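Local coordinates for IL-4-inducing protein (Schistosoma mansoni, PDB 4EL6) that binds IgE through a crystallin fold and so triggers antigen-independent activation of basophils and their release of interleukin-4, at residues C8-E14 against P37-P43; R52-L57 against T68-H72. Where two conformers were deposited one is given. Residues are numbered along the deposited sequence.

Overall arrangement
Interactions 1 and 2 each pair two antiparallel strands, and each belongs to a different sheet of one beta/gamma-crystallin-like domain. Interaction 1 joins the two central strands of one sheet. Interaction 2 joins the strands of a beta hairpin in the other. Their centres lie about 12 Å apart, and the chain completes the first before it opens the second. The two sheets meet face to face through apolar side chains. Leu9, Val40 and Val42 from interaction 1 pack on Trp55, Leu57 and Leu70 from interaction 2. Val42 CG2 lies 3.6 Å from Trp55 CD1. Beyond strand 39-41, Pro43 O comes within 3.3 Å of His72 CB.

Interaction 1: C8-E14 against P37-P43; sequences CLQLYDE and PGSVCVP
Two antiparallel strands, 9-12 and 39-41, pair in the middle of a four-stranded sheet. Their axes approach to 4.8 Å at 164°. Gln10 faces Cys41 and Tyr12 faces Ser39 as hydrogen-bonded pairs; Leu11 with Val40, between them, is non-hydrogen-bonded. Gln10 N to Cys41 O is 2.8 Å, Cys41 N to Gln10 O 2.9 Å and Tyr12 N to Ser39 O 2.9 Å. A classic beta bulge follows: Gly38 (near-helical, phi/psi -76°/-36°) and Ser39 (extended, -152°/159°) both face Tyr12. Tyr12 O accepts from Gly38 N at 2.8 Å and, weakly, from Ser39 N at 3.4 Å. The strands belong to a beta/gamma-crystallin-type domain. Leu11 and Val40 share the sheet face turned to the domain interior, where Leu9 CD1 meets Val40 CG1 at 3.5 Å. The other face carries Gln10, Tyr12, Ser39 and Cys41. Tyr12 (chi1 m) brings CE1 to 3.9 Å from Cys41 SG, an oblique sulfur-aromatic contact. Cys41 (m) is disulfide-bonded to Cys75. Ser39 (p) donates from OG to Glu14 O at 2.7 Å.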
loop_
_atom_site.group_PDB
_atom_site.type_symbol
_atom_site.label_atom_id
_atom_site.label_comp_id
_atom_site.label_asym_id
_atom_site.label_seq_id
_atom_site.Cartn_x
_atom_site.Cartn_y
_atom_site.Cartn_z
ATOM N N CYS A 8 -0.616 9.740 2.148
ATOM C CA CYS A 8 -1.202 8.540 2.749
ATOM C C CYS A 8 -1.490 7.494 1.716
ATOM O O CYS A 8 -1.488 7.764 0.521
ATOM C CB CYS A 8 -2.495 8.840 3.517
ATOM S SG CYS A 8 -4.055 8.845 2.619
ATOM N N LEU A 9 -1.735 6.302 2.207
ATOM C CA LEU A 9 -2.139 5.200 1.404
ATOM C C LEU A 9 -3.655 5.162 1.585
ATOM O O LEU A 9 -4.181 5.241 2.769
ATOM C CB LEU A 9 -1.493 3.907 1.971
ATOM C CG LEU A 9 -1.886 2.612 1.266
ATOM C CD1 LEU A 9 -1.311 2.527 -0.131
ATOM C CD2 LEU A 9 -1.435 1.417 2.097
ATOM N N GLN A 10 -4.382 5.035 0.459
ATOM C CA GLN A 10 -5.832 4.948 0.471
ATOM C C GLN A 10 -6.346 3.567 0.149
ATOM O O GLN A 10 -5.926 3.013 -0.856
ATOM C CB GLN A 10 -6.438 5.962 -0.523
ATOM C CG GLN A 10 -6.066 7.439 -0.264
ATOM C CD GLN A 10 -6.276 8.284 -1.508
ATOM O OE1 GLN A 10 -6.080 7.814 -2.619
ATOM N NE2 GLN A 10 -6.642 9.547 -1.323
ATOM N N LEU A 11 -7.184 2.981 1.030
ATOM C CA LEU A 11 -7.671 1.658 0.880
ATOM C C LEU A 11 -9.198 1.735 0.799
ATOM O O LEU A 11 -9.868 2.213 1.748
ATOM C CB LEU A 11 -7.278 0.768 2.049
ATOM C CG LEU A 11 -5.773 0.698 2.114
ATOM C CD1 LEU A 11 -5.369 1.600 3.255
ATOM C CD2 LEU A 11 -5.242 -0.688 2.190
ATOM N N TYR A 12 -9.724 1.339 -0.332
ATOM C CA TYR A 12 -11.172 1.454 -0.604
ATOM C C TYR A 12 -11.850 0.144 -0.464
ATOM O O TYR A 12 -11.293 -0.877 -0.867
ATOM C CB TYR A 12 -11.400 1.948 -2.062
ATOM C CG TYR A 12 -10.877 3.319 -2.296
ATOM C CD1 TYR A 12 -9.555 3.513 -2.676
ATOM C CD2 TYR A 12 -11.687 4.449 -2.116
ATOM C CE1 TYR A 12 -9.049 4.777 -2.922
ATOM C CE2 TYR A 12 -11.161 5.717 -2.355
ATOM C CZ TYR A 12 -9.835 5.862 -2.736
ATOM O OH TYR A 12 -9.295 7.095 -2.967
ATOM N N ASP A 13 -13.087 0.176 0.029
ATOM C CA ASP A 13 -13.871 -1.043 0.214
ATOM C C ASP A 13 -14.158 -1.734 -1.129
ATOM O O ASP A 13 -14.148 -2.955 -1.232
ATOM C CB ASP A 13 -15.196 -0.719 0.919
ATOM C CG ASP A 13 -15.105 -0.715 2.445
ATOM O OD1 ASP A 13 -14.006 -0.736 3.047
ATOM O OD2 ASP A 13 -16.196 -0.649 3.053
ATOM N N GLU A 14 -14.447 -0.955 -2.152
ATOM C CA GLU A 14 -14.903 -1.492 -3.416
ATOM C C GLU A 14 -13.850 -1.303 -4.491
ATOM O O GLU A 14 -12.899 -0.527 -4.337
ATOM C CB GLU A 14 -16.186 -0.800 -3.846
ATOM C CG GLU A 14 -17.411 -1.226 -3.028
ATOM C CD GLU A 14 -18.532 -0.258 -3.273
ATOM O OE1 GLU A 14 -18.953 -0.191 -4.447
ATOM O OE2 GLU A 14 -18.930 0.468 -2.320
ATOM N N PRO A 37 -9.067 -4.808 0.980
ATOM C CA PRO A 37 -9.684 -3.742 0.204
ATOM C C PRO A 37 -9.966 -4.193 -1.250
ATOM O O PRO A 37 -9.333 -5.127 -1.816
ATOM C CB PRO A 37 -8.630 -2.681 0.205
ATOM C CG PRO A 37 -7.313 -3.463 0.189
ATOM C CD PRO A 37 -7.619 -4.574 1.150
ATOM N N GLY A 38 -10.927 -3.521 -1.845
ATOM C CA GLY A 38 -11.231 -3.670 -3.267
ATOM C C GLY A 38 -10.243 -2.972 -4.144
ATOM O O GLY A 38 -10.065 -3.371 -5.278
ATOM N N SER A 39 -9.736 -1.824 -3.716
ATOM C CA SER A 39 -8.778 -1.050 -4.449
ATOM C C SER A 39 -7.897 -0.221 -3.510
ATOM O O SER A 39 -8.271 0.035 -2.420
ATOM C CB SER A 39 -9.455 -0.161 -5.535
ATOM O OG SER A 39 -10.511 0.570 -5.004
ATOM N N VAL A 40 -6.730 0.196 -3.992
ATOM C CA VAL A 40 -5.739 0.887 -3.193
ATOM C C VAL A 40 -5.077 1.914 -4.085
ATOM O O VAL A 40 -4.748 1.623 -5.223
ATOM C CB VAL A 40 -4.674 -0.097 -2.708
ATOM C CG1 VAL A 40 -3.595 0.592 -1.962
ATOM C CG2 VAL A 40 -5.317 -1.232 -1.914
ATOM N N CYS A 41 -4.848 3.114 -3.545
ATOM C CA CYS A 41 -4.163 4.161 -4.272
ATOM C C CYS A 41 -3.161 4.879 -3.364
ATOM O O CYS A 41 -3.313 4.946 -2.157
ATOM C CB CYS A 41 -5.136 5.237 -4.659
ATOM S SG CYS A 41 -6.445 4.694 -5.802
ATOM N N VAL A 42 -2.236 5.562 -4.017
ATOM C CA VAL A 42 -1.352 6.540 -3.417
ATOM C C VAL A 42 -1.503 7.836 -4.208
ATOM O O VAL A 42 -1.408 7.820 -5.431
ATOM C CB VAL A 42 0.117 6.109 -3.480
ATOM C CG1 VAL A 42 0.969 7.160 -2.790
ATOM C CG2 VAL A 42 0.323 4.718 -2.891
ATOM N N PRO A 43 -1.776 8.918 -3.518
ATOM C CA PRO A 43 -1.970 10.202 -4.232
ATOM C C PRO A 43 -0.740 10.650 -5.021
ATOM O O PRO A 43 0.416 10.307 -4.702
ATOM C CB PRO A 43 -2.327 11.182 -3.112
ATOM C CG PRO A 43 -2.773 10.375 -1.981
ATOM C CD PRO A 43 -2.112 9.016 -2.087
#

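Interaction 2: R52-L57 against T68-H72; sequences RPYWYL and TGLGH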
loop_
_atom_site.group_PDB
_atom_site.type_symbol
_atom_site.label_atom_id
_atom_site.label_comp_id
_atom_site.label_asym_id
_atom_site.label_seq_id
_atom_site.Cartn_x
_atom_site.Cartn_y
_atom_site.Cartn_z
ATOM N N ARG A 52 8.852 11.603 -2.979
ATOM C CA ARG A 52 7.717 10.893 -3.463
ATOM C C ARG A 52 7.499 9.718 -2.532
ATOM O O ARG A 52 8.421 8.927 -2.310
ATOM C CB ARG A 52 7.963 10.465 -4.898
ATOM C CG ARG A 52 8.317 11.677 -5.775
ATOM C CD ARG A 52 8.858 11.300 -7.131
ATOM N NE ARG A 52 10.206 10.758 -7.063
ATOM C CZ ARG A 52 10.733 9.955 -7.989
ATOM N NH1 ARG A 52 10.031 9.571 -9.053
ATOM N NH2 ARG A 52 11.970 9.513 -7.846
ATOM N N PRO A 53 6.272 9.604 -1.980
ATOM C CA PRO A 53 5.954 8.436 -1.175
ATOM C C PRO A 53 5.934 7.162 -2.008
ATOM O O PRO A 53 5.677 7.176 -3.226
ATOM C CB PRO A 53 4.573 8.724 -0.651
ATOM C CG PRO A 53 3.991 9.707 -1.603
ATOM C CD PRO A 53 5.137 10.519 -2.089
ATOM N N TYR A 54 6.325 6.054 -1.366
ATOM C CA TYR A 54 6.235 4.739 -2.013
ATOM C C TYR A 54 5.791 3.775 -0.936
ATOM O O TYR A 54 6.335 3.827 0.151
ATOM C CB TYR A 54 7.579 4.275 -2.626
ATOM C CG TYR A 54 7.398 3.104 -3.560
ATOM C CD1 TYR A 54 7.371 1.794 -3.079
ATOM C CD2 TYR A 54 7.276 3.280 -4.912
ATOM C CE1 TYR A 54 7.145 0.727 -3.897
ATOM C CE2 TYR A 54 7.070 2.220 -5.766
ATOM C CZ TYR A 54 7.037 0.921 -5.247
ATOM O OH TYR A 54 6.812 -0.124 -6.067
ATOM N N TRP A 55 4.805 2.916 -1.225
ATOM C CA TRP A 55 4.241 2.057 -0.195
ATOM C C TRP A 55 4.388 0.595 -0.555
ATOM O O TRP A 55 4.159 0.216 -1.694
ATOM C CB TRP A 55 2.782 2.382 0.009
ATOM C CG TRP A 55 2.502 3.731 0.615
ATOM C CD1 TRP A 55 2.456 4.980 -0.022
ATOM C CD2 TRP A 55 2.248 3.982 2.000
ATOM N NE1 TRP A 55 2.180 5.989 0.910
ATOM C CE2 TRP A 55 1.999 5.427 2.130
ATOM C CE3 TRP A 55 2.123 3.160 3.146
ATOM C CZ2 TRP A 55 1.645 5.969 3.345
ATOM C CZ3 TRP A 55 1.751 3.764 4.353
ATOM C CH2 TRP A 55 1.552 5.145 4.413
ATOM N N TYR A 56 4.802 -0.243 0.397
ATOM C CA TYR A 56 4.791 -1.690 0.242
ATOM C C TYR A 56 3.714 -2.329 1.106
ATOM O O TYR A 56 3.556 -2.048 2.320
ATOM C CB TYR A 56 6.151 -2.249 0.645
ATOM C CG TYR A 56 7.214 -2.077 -0.409
ATOM C CD1 TYR A 56 7.070 -2.699 -1.640
ATOM C CD2 TYR A 56 8.338 -1.270 -0.174
ATOM C CE1 TYR A 56 8.053 -2.558 -2.611
ATOM C CE2 TYR A 56 9.273 -1.113 -1.187
ATOM C CZ TYR A 56 9.134 -1.820 -2.336
ATOM O OH TYR A 56 10.100 -1.665 -3.321
ATOM N N LEU A 57 2.946 -3.207 0.480
ATOM C CA LEU A 57 1.933 -4.028 1.156
ATOM C C LEU A 57 2.384 -5.471 1.167
ATOM O O LEU A 57 2.934 -5.942 0.165
ATOM C CB LEU A 57 0.614 -4.013 0.392
ATOM C CG LEU A 57 0.149 -2.707 -0.156
ATOM C CD1 LEU A 57 -1.180 -2.772 -0.879
ATOM C CD2 LEU A 57 0.056 -1.724 0.888
ATOM N N THR A 68 3.515 -6.191 -2.636
ATOM C CA THR A 68 2.942 -5.410 -3.702
ATOM C C THR A 68 3.286 -3.976 -3.362
ATOM O O THR A 68 2.879 -3.445 -2.299
ATOM C CB THR A 68 1.452 -5.643 -3.726
ATOM O OG1 THR A 68 1.200 -6.970 -4.198
ATOM C CG2 THR A 68 0.701 -4.624 -4.650
ATOM N N GLY A 69 3.978 -3.276 -4.283
ATOM C CA GLY A 69 4.414 -1.939 -4.073
ATOM C C GLY A 69 3.648 -0.977 -4.973
ATOM O O GLY A 69 3.182 -1.370 -6.033
ATOM N N LEU A 70 3.461 0.247 -4.480
ATOM C CA LEU A 70 2.714 1.300 -5.186
ATOM C C LEU A 70 3.442 2.592 -4.978
ATOM O O LEU A 70 3.739 3.015 -3.833
ATOM C CB LEU A 70 1.281 1.545 -4.659
ATOM C CG LEU A 70 0.264 0.433 -4.651
ATOM C CD1 LEU A 70 0.275 -0.426 -3.411
ATOM C CD2 LEU A 70 -1.080 1.176 -4.801
ATOM N N GLY A 71 3.771 3.197 -6.096
ATOM C CA GLY A 71 4.295 4.568 -6.099
ATOM C C GLY A 71 3.233 5.675 -6.129
ATOM O O GLY A 71 2.028 5.448 -6.240
ATOM N N HIS A 72 3.683 6.932 -6.011
ATOM C CA HIS A 72 2.753 7.995 -5.974
ATOM C C HIS A 72 2.029 8.074 -7.308
ATOM O O HIS A 72 2.612 7.876 -8.417
ATOM C CB HIS A 72 3.407 9.355 -5.688
ATOM C CG HIS A 72 4.158 9.933 -6.850
ATOM N ND1 HIS A 72 3.730 11.063 -7.518
ATOM C CD2 HIS A 72 5.331 9.508 -7.498
ATOM C CE1 HIS A 72 4.587 11.317 -8.527
ATOM N NE2 HIS A 72 5.556 10.375 -8.530
HETATM O O HOH W 1 6.545 7.122 -5.767
#
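Strand 68-71 runs antiparallel to strand 52-57 as the second arm of a beta hairpin. The axes are 4.7 Å apart at 163°. Thr68 pairs with Leu57 through two hydrogen bonds: Leu57 N to Thr68 O is 2.8 Å, and Thr68 N to Leu57 O is 2.9 Å. Gly69 lies opposite Tyr56 in a non-hydrogen-bonded pair. Its CA makes a CA-H...O contact with Trp55 O at 3.2 Å. Tyr54 and Tyr56 crowd this position. A beta carbon here would clash with Tyr54 OH and Tyr56 CE1. Leu70 pairs with Trp55: Trp55 N to Leu70 O is 2.8 Å, and Leu70 N to Trp55 O is 2.9 Å. Leu70 CD1 meets Leu57 CD1 at 3.7 Å, on the face turned to the other sheet of the crystallin-type domain. Trp55 shares that face, and its NE1 is hydrogen-bonded to Tyr7 O. At Gly71, Tyr54 CE2 comes to 3.5 Å from the backbone N. At His72 a water joins the two segments, donating to Pro53 O at 2.7 Å and accepting from His72 N at 2.9 Å. The His72 ring has Arg52 CG over one face, and its ND1 is hydrogen-bonded to Val45 N. Paired backbone bonds thus fix the register at Thr68 and Leu70, glycine leaves room for the tyrosine rings, and at His72 a water bridge and side-chain packing add to the join.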